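PDB 2YZH: thiol peroxidase from Aquifex aeolicus, which probably reduces hydrogen peroxide and organic hydroperoxides to water and alcohols at the expense of thioredoxin, protecting the cell against oxidative stress. Local coordinates for residues E29-K40 / T106-M116. Sequence-based numbering, arbitrary orientation.
Sequences EAVVVTKDLQEK and TVASDFRYRDM
V33 and S109 pair as antiparallel neighbours, V33 N reaching S109 O and S109 N returning to V33 O, both at 2.8 Å. This short ladder joins strand 30-34 to strand 106-109 in the central mixed sheet of the thioredoxin-like peroxiredoxin fold; 106-109 in turn lies beside strand 80-86. Beyond S109 the chain leaves the ladder, and D115 takes over on strand 30-34: D115 OD2 accepts from V31 N on the anti side of the carboxylate, at 2.9 Å and 172°. K118 of the third subunit forms a salt bridge to the same oxygen. Water 1 joins the two segments between these bonds, donating to V31 O and D110 OD1 while accepting from Y113 N.

R112 can be followed outward from CB, which sits 4.0 Å above the centre of its neighbour F111's ring. CG, anti to the backbone N, lies instead over one face of Y113. R112 CD passes 3.4 Å from E39 OE2, and a bend at chi3 (-76°) turns the guanidinium across the E39 side chain. NE stays farther from that carboxylate, whereas R112 NH1 donates to E39 OE2 at 2.9 Å in a salt bridge, nearly within the guanidinium plane although the two planar groups are inclined by 43°. V33 CG2 packs over a guanidinium face, 3.7 Å from R112 NH1, and water 3 links NH1 to L37 O. NH2 binds the carbonyl oxygens of A127 and K129 of the second subunit.

Apolar contacts fill in elsewhere, V32 CG2 against A108 CB and A30 CB against M116 SD. The chemistry implies that R112 and D115, while bonded within their own chain to E39 OE2 and V31 N of segment 29-40, also tie it to two neighbouring subunits through charged and polar bonds.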
loop_
_atom_site.group_PDB
_atom_site.type_symbol
_atom_site.label_atom_id
_atom_site.label_comp_id
_atom_site.label_asym_id
_atom_site.label_seq_id
_atom_site.Cartn_x
_atom_site.Cartn_y
_atom_site.Cartn_z
ATOM N N GLU D 29 -9.835 10.796 9.106
ATOM C CA GLU D 29 -10.127 11.393 7.812
ATOM C C GLU D 29 -9.715 10.408 6.732
ATOM O O GLU D 29 -8.703 9.714 6.855
ATOM C CB GLU D 29 -9.377 12.715 7.617
ATOM C CG GLU D 29 -9.876 13.821 8.529
ATOM C CD GLU D 29 -9.355 15.191 8.150
ATOM O OE1 GLU D 29 -8.347 15.275 7.421
ATOM O OE2 GLU D 29 -9.956 16.188 8.601
ATOM N N ALA D 30 -10.518 10.337 5.680
ATOM C CA ALA D 30 -10.237 9.452 4.567
ATOM C C ALA D 30 -10.296 10.285 3.297
ATOM O O ALA D 30 -11.292 10.957 3.034
ATOM C CB ALA D 30 -11.265 8.328 4.511
ATOM N N VAL D 31 -9.216 10.247 2.526
ATOM C CA VAL D 31 -9.140 10.990 1.279
ATOM C C VAL D 31 -9.605 10.054 0.175
ATOM O O VAL D 31 -8.876 9.143 -0.227
ATOM C CB VAL D 31 -7.699 11.442 0.997
ATOM C CG1 VAL D 31 -7.652 12.226 -0.309
ATOM C CG2 VAL D 31 -7.194 12.294 2.157
ATOM N N VAL D 32 -10.829 10.278 -0.299
ATOM C CA VAL D 32 -11.418 9.438 -1.330
ATOM C C VAL D 32 -11.589 10.181 -2.658
ATOM O O VAL D 32 -11.493 11.412 -2.715
ATOM C CB VAL D 32 -12.779 8.864 -0.841
ATOM C CG1 VAL D 32 -12.544 7.893 0.316
ATOM C CG2 VAL D 32 -13.697 9.998 -0.382
ATOM N N VAL D 33 -11.843 9.427 -3.721
ATOM C CA VAL D 33 -11.980 10.007 -5.054
ATOM C C VAL D 33 -13.400 9.859 -5.597
ATOM O O VAL D 33 -13.928 8.743 -5.661
ATOM C CB VAL D 33 -10.980 9.334 -6.036
ATOM C CG1 VAL D 33 -11.028 10.024 -7.398
ATOM C CG2 VAL D 33 -9.563 9.396 -5.468
ATOM N N THR D 34 -14.016 10.978 -5.982
ATOM C CA THR D 34 -15.379 10.955 -6.522
ATOM C C THR D 34 -15.386 10.599 -8.011
ATOM O O THR D 34 -14.334 10.538 -8.644
ATOM C CB THR D 34 -16.104 12.306 -6.291
ATOM O OG1 THR D 34 -15.290 13.383 -6.758
ATOM C CG2 THR D 34 -16.381 12.509 -4.812
ATOM N N LYS D 35 -16.570 10.372 -8.570
ATOM C CA LYS D 35 -16.684 9.965 -9.971
ATOM C C LYS D 35 -16.094 10.926 -10.999
ATOM O O LYS D 35 -15.852 10.539 -12.140
ATOM C CB LYS D 35 -18.148 9.662 -10.315
ATOM C CG LYS D 35 -19.101 10.821 -10.115
ATOM C CD LYS D 35 -20.541 10.376 -10.334
ATOM C CE LYS D 35 -21.506 11.534 -10.155
ATOM N NZ LYS D 35 -21.232 12.621 -11.129
ATOM N N ASP D 36 -15.862 12.171 -10.606
ATOM C CA ASP D 36 -15.276 13.148 -11.517
ATOM C C ASP D 36 -13.761 13.211 -11.305
ATOM O O ASP D 36 -13.084 14.106 -11.815
ATOM C CB ASP D 36 -15.904 14.527 -11.286
ATOM C CG ASP D 36 -15.810 14.981 -9.841
ATOM O OD1 ASP D 36 -15.301 14.207 -9.005
ATOM O OD2 ASP D 36 -16.248 16.112 -9.539
ATOM N N LEU D 37 -13.249 12.249 -10.543
ATOM C CA LEU D 37 -11.828 12.133 -10.221
ATOM C C LEU D 37 -11.303 13.211 -9.277
ATOM O O LEU D 37 -10.095 13.402 -9.158
ATOM C CB LEU D 37 -10.972 12.100 -11.494
ATOM C CG LEU D 37 -11.184 10.909 -12.442
ATOM C CD1 LEU D 37 -10.147 10.951 -13.555
ATOM C CD2 LEU D 37 -11.068 9.600 -11.676
ATOM N N GLN D 38 -12.208 13.923 -8.617
ATOM C CA GLN D 38 -11.799 14.940 -7.657
ATOM C C GLN D 38 -11.681 14.234 -6.312
ATOM O O GLN D 38 -12.288 13.181 -6.112
ATOM C CB GLN D 38 -12.841 16.053 -7.571
ATOM C CG GLN D 38 -12.909 16.927 -8.813
ATOM C CD GLN D 38 -11.625 17.698 -9.043
ATOM O OE1 GLN D 38 -11.160 18.428 -8.165
ATOM N NE2 GLN D 38 -11.042 17.544 -10.228
ATOM N N GLU D 39 -10.895 14.791 -5.396
ATOM C CA GLU D 39 -10.753 14.166 -4.089
ATOM C C GLU D 39 -11.640 14.843 -3.058
ATOM O O GLU D 39 -11.793 16.067 -3.048
ATOM C CB GLU D 39 -9.293 14.197 -3.626
ATOM C CG GLU D 39 -8.351 13.458 -4.560
ATOM C CD GLU D 39 -6.970 13.254 -3.969
ATOM O OE1 GLU D 39 -6.536 14.102 -3.157
ATOM O OE2 GLU D 39 -6.316 12.251 -4.325
ATOM N N LYS D 40 -12.240 14.029 -2.201
ATOM C CA LYS D 40 -13.118 14.521 -1.154
ATOM C C LYS D 40 -12.614 13.948 0.157
ATOM O O LYS D 40 -12.077 12.841 0.184
ATOM C CB LYS D 40 -14.553 14.043 -1.398
ATOM C CG LYS D 40 -15.515 14.343 -0.258
ATOM C CD LYS D 40 -16.904 13.770 -0.523
ATOM C CE LYS D 40 -17.844 14.065 0.640
ATOM N NZ LYS D 40 -19.173 13.426 0.463
ATOM N N THR D 106 -23.511 10.625 -2.209
ATOM C CA THR D 106 -22.276 10.666 -2.976
ATOM C C THR D 106 -21.582 9.307 -2.915
ATOM O O THR D 106 -21.569 8.656 -1.871
ATOM C CB THR D 106 -21.307 11.733 -2.400
ATOM O OG1 THR D 106 -21.923 13.025 -2.460
ATOM C CG2 THR D 106 -20.001 11.755 -3.182
ATOM N N VAL D 107 -21.042 8.860 -4.041
ATOM C CA VAL D 107 -20.303 7.608 -4.058
ATOM C C VAL D 107 -18.852 8.046 -4.211
ATOM O O VAL D 107 -18.568 9.031 -4.892
ATOM C CB VAL D 107 -20.697 6.694 -5.247
ATOM C CG1 VAL D 107 -22.158 6.294 -5.133
ATOM C CG2 VAL D 107 -20.437 7.403 -6.570
ATOM N N ALA D 108 -17.936 7.345 -3.558
ATOM C CA ALA D 108 -16.530 7.704 -3.660
ATOM C C ALA D 108 -15.674 6.456 -3.530
ATOM O O ALA D 108 -16.087 5.471 -2.911
ATOM C CB ALA D 108 -16.170 8.719 -2.589
ATOM N N SER D 109 -14.485 6.510 -4.118
ATOM C CA SER D 109 -13.556 5.390 -4.117
ATOM C C SER D 109 -12.384 5.574 -3.169
ATOM O O SER D 109 -11.820 6.664 -3.064
ATOM C CB SER D 109 -13.018 5.169 -5.530
ATOM O OG SER D 109 -12.038 4.149 -5.537
ATOM N N ASP D 110 -12.000 4.487 -2.508
ATOM C CA ASP D 110 -10.885 4.521 -1.565
ATOM C C ASP D 110 -9.668 3.794 -2.148
ATOM O O ASP D 110 -8.739 3.433 -1.429
ATOM C CB ASP D 110 -11.320 3.869 -0.246
ATOM C CG ASP D 110 -10.320 4.084 0.869
ATOM O OD1 ASP D 110 -9.678 5.155 0.890
ATOM O OD2 ASP D 110 -10.195 3.191 1.736
ATOM N N PHE D 111 -9.668 3.602 -3.463
ATOM C CA PHE D 111 -8.578 2.890 -4.120
ATOM C C PHE D 111 -7.208 3.537 -3.980
ATOM O O PHE D 111 -6.198 2.844 -3.911
ATOM C CB PHE D 111 -8.882 2.719 -5.622
ATOM C CG PHE D 111 -8.331 3.831 -6.493
ATOM C CD1 PHE D 111 -7.074 3.713 -7.085
ATOM C CD2 PHE D 111 -9.057 5.004 -6.691
ATOM C CE1 PHE D 111 -6.543 4.746 -7.865
ATOM C CE2 PHE D 111 -8.537 6.048 -7.470
ATOM C CZ PHE D 111 -7.279 5.918 -8.058
ATOM N N ARG D 112 -7.170 4.861 -3.925
ATOM C CA ARG D 112 -5.889 5.544 -3.896
ATOM C C ARG D 112 -5.062 5.438 -2.629
ATOM O O ARG D 112 -3.861 5.181 -2.703
ATOM C CB ARG D 112 -6.089 7.015 -4.279
ATOM C CG ARG D 112 -4.805 7.812 -4.430
ATOM C CD ARG D 112 -5.097 9.130 -5.140
ATOM N NE ARG D 112 -5.288 8.926 -6.575
ATOM C CZ ARG D 112 -5.935 9.773 -7.371
ATOM N NH1 ARG D 112 -6.463 10.885 -6.871
ATOM N NH2 ARG D 112 -6.047 9.514 -8.668
ATOM N N TYR D 113 -5.694 5.606 -1.475
ATOM C CA TYR D 113 -4.967 5.563 -0.214
ATOM C C TYR D 113 -5.460 4.485 0.743
ATOM O O TYR D 113 -4.808 4.197 1.748
ATOM C CB TYR D 113 -5.070 6.923 0.466
ATOM C CG TYR D 113 -4.480 8.054 -0.344
ATOM C CD1 TYR D 113 -3.105 8.130 -0.572
ATOM C CD2 TYR D 113 -5.292 9.061 -0.864
ATOM C CE1 TYR D 113 -2.552 9.195 -1.300
ATOM C CE2 TYR D 113 -4.752 10.121 -1.588
ATOM C CZ TYR D 113 -3.386 10.181 -1.800
ATOM O OH TYR D 113 -2.857 11.235 -2.511
ATOM N N ARG D 114 -6.607 3.898 0.422
ATOM C CA ARG D 114 -7.208 2.864 1.257
ATOM C C ARG D 114 -7.257 3.347 2.699
ATOM O O ARG D 114 -6.894 2.624 3.635
ATOM C CB ARG D 114 -6.419 1.552 1.164
ATOM C CG ARG D 114 -7.213 0.344 1.657
ATOM C CD ARG D 114 -6.518 -0.980 1.337
ATOM N NE ARG D 114 -5.305 -1.174 2.128
ATOM C CZ ARG D 114 -4.522 -2.246 2.037
ATOM N NH1 ARG D 114 -4.826 -3.217 1.184
ATOM N NH2 ARG D 114 -3.446 -2.356 2.805
ATOM N N ASP D 115 -7.717 4.582 2.877
ATOM C CA ASP D 115 -7.812 5.168 4.208
ATOM C C ASP D 115 -8.870 4.509 5.080
ATOM O O ASP D 115 -8.811 4.620 6.299
ATOM C CB ASP D 115 -8.110 6.670 4.124
ATOM C CG ASP D 115 -6.858 7.498 3.877
ATOM O OD1 ASP D 115 -5.804 7.155 4.451
ATOM O OD2 ASP D 115 -6.934 8.494 3.130
ATOM N N MET D 116 -9.838 3.822 4.477
ATOM C CA MET D 116 -10.870 3.200 5.294
ATOM C C MET D 116 -10.319 2.086 6.182
ATOM O O MET D 116 -11.034 1.551 7.027
ATOM C CB MET D 116 -12.032 2.700 4.426
ATOM C CG MET D 116 -12.816 3.841 3.768
ATOM S SD MET D 116 -13.252 5.197 4.923
ATOM C CE MET D 116 -14.561 4.436 5.911
HETATM O O HOH W 1 -8.326 6.578 -0.949
HETATM O O HOH W 2 -18.979 10.639 -6.865
HETATM O O HOH W 3 -7.942 12.092 -8.998
HETATM O O HOH W 4 -4.096 13.483 -2.123
HETATM O O HOH W 5 -20.234 15.107 -1.778
#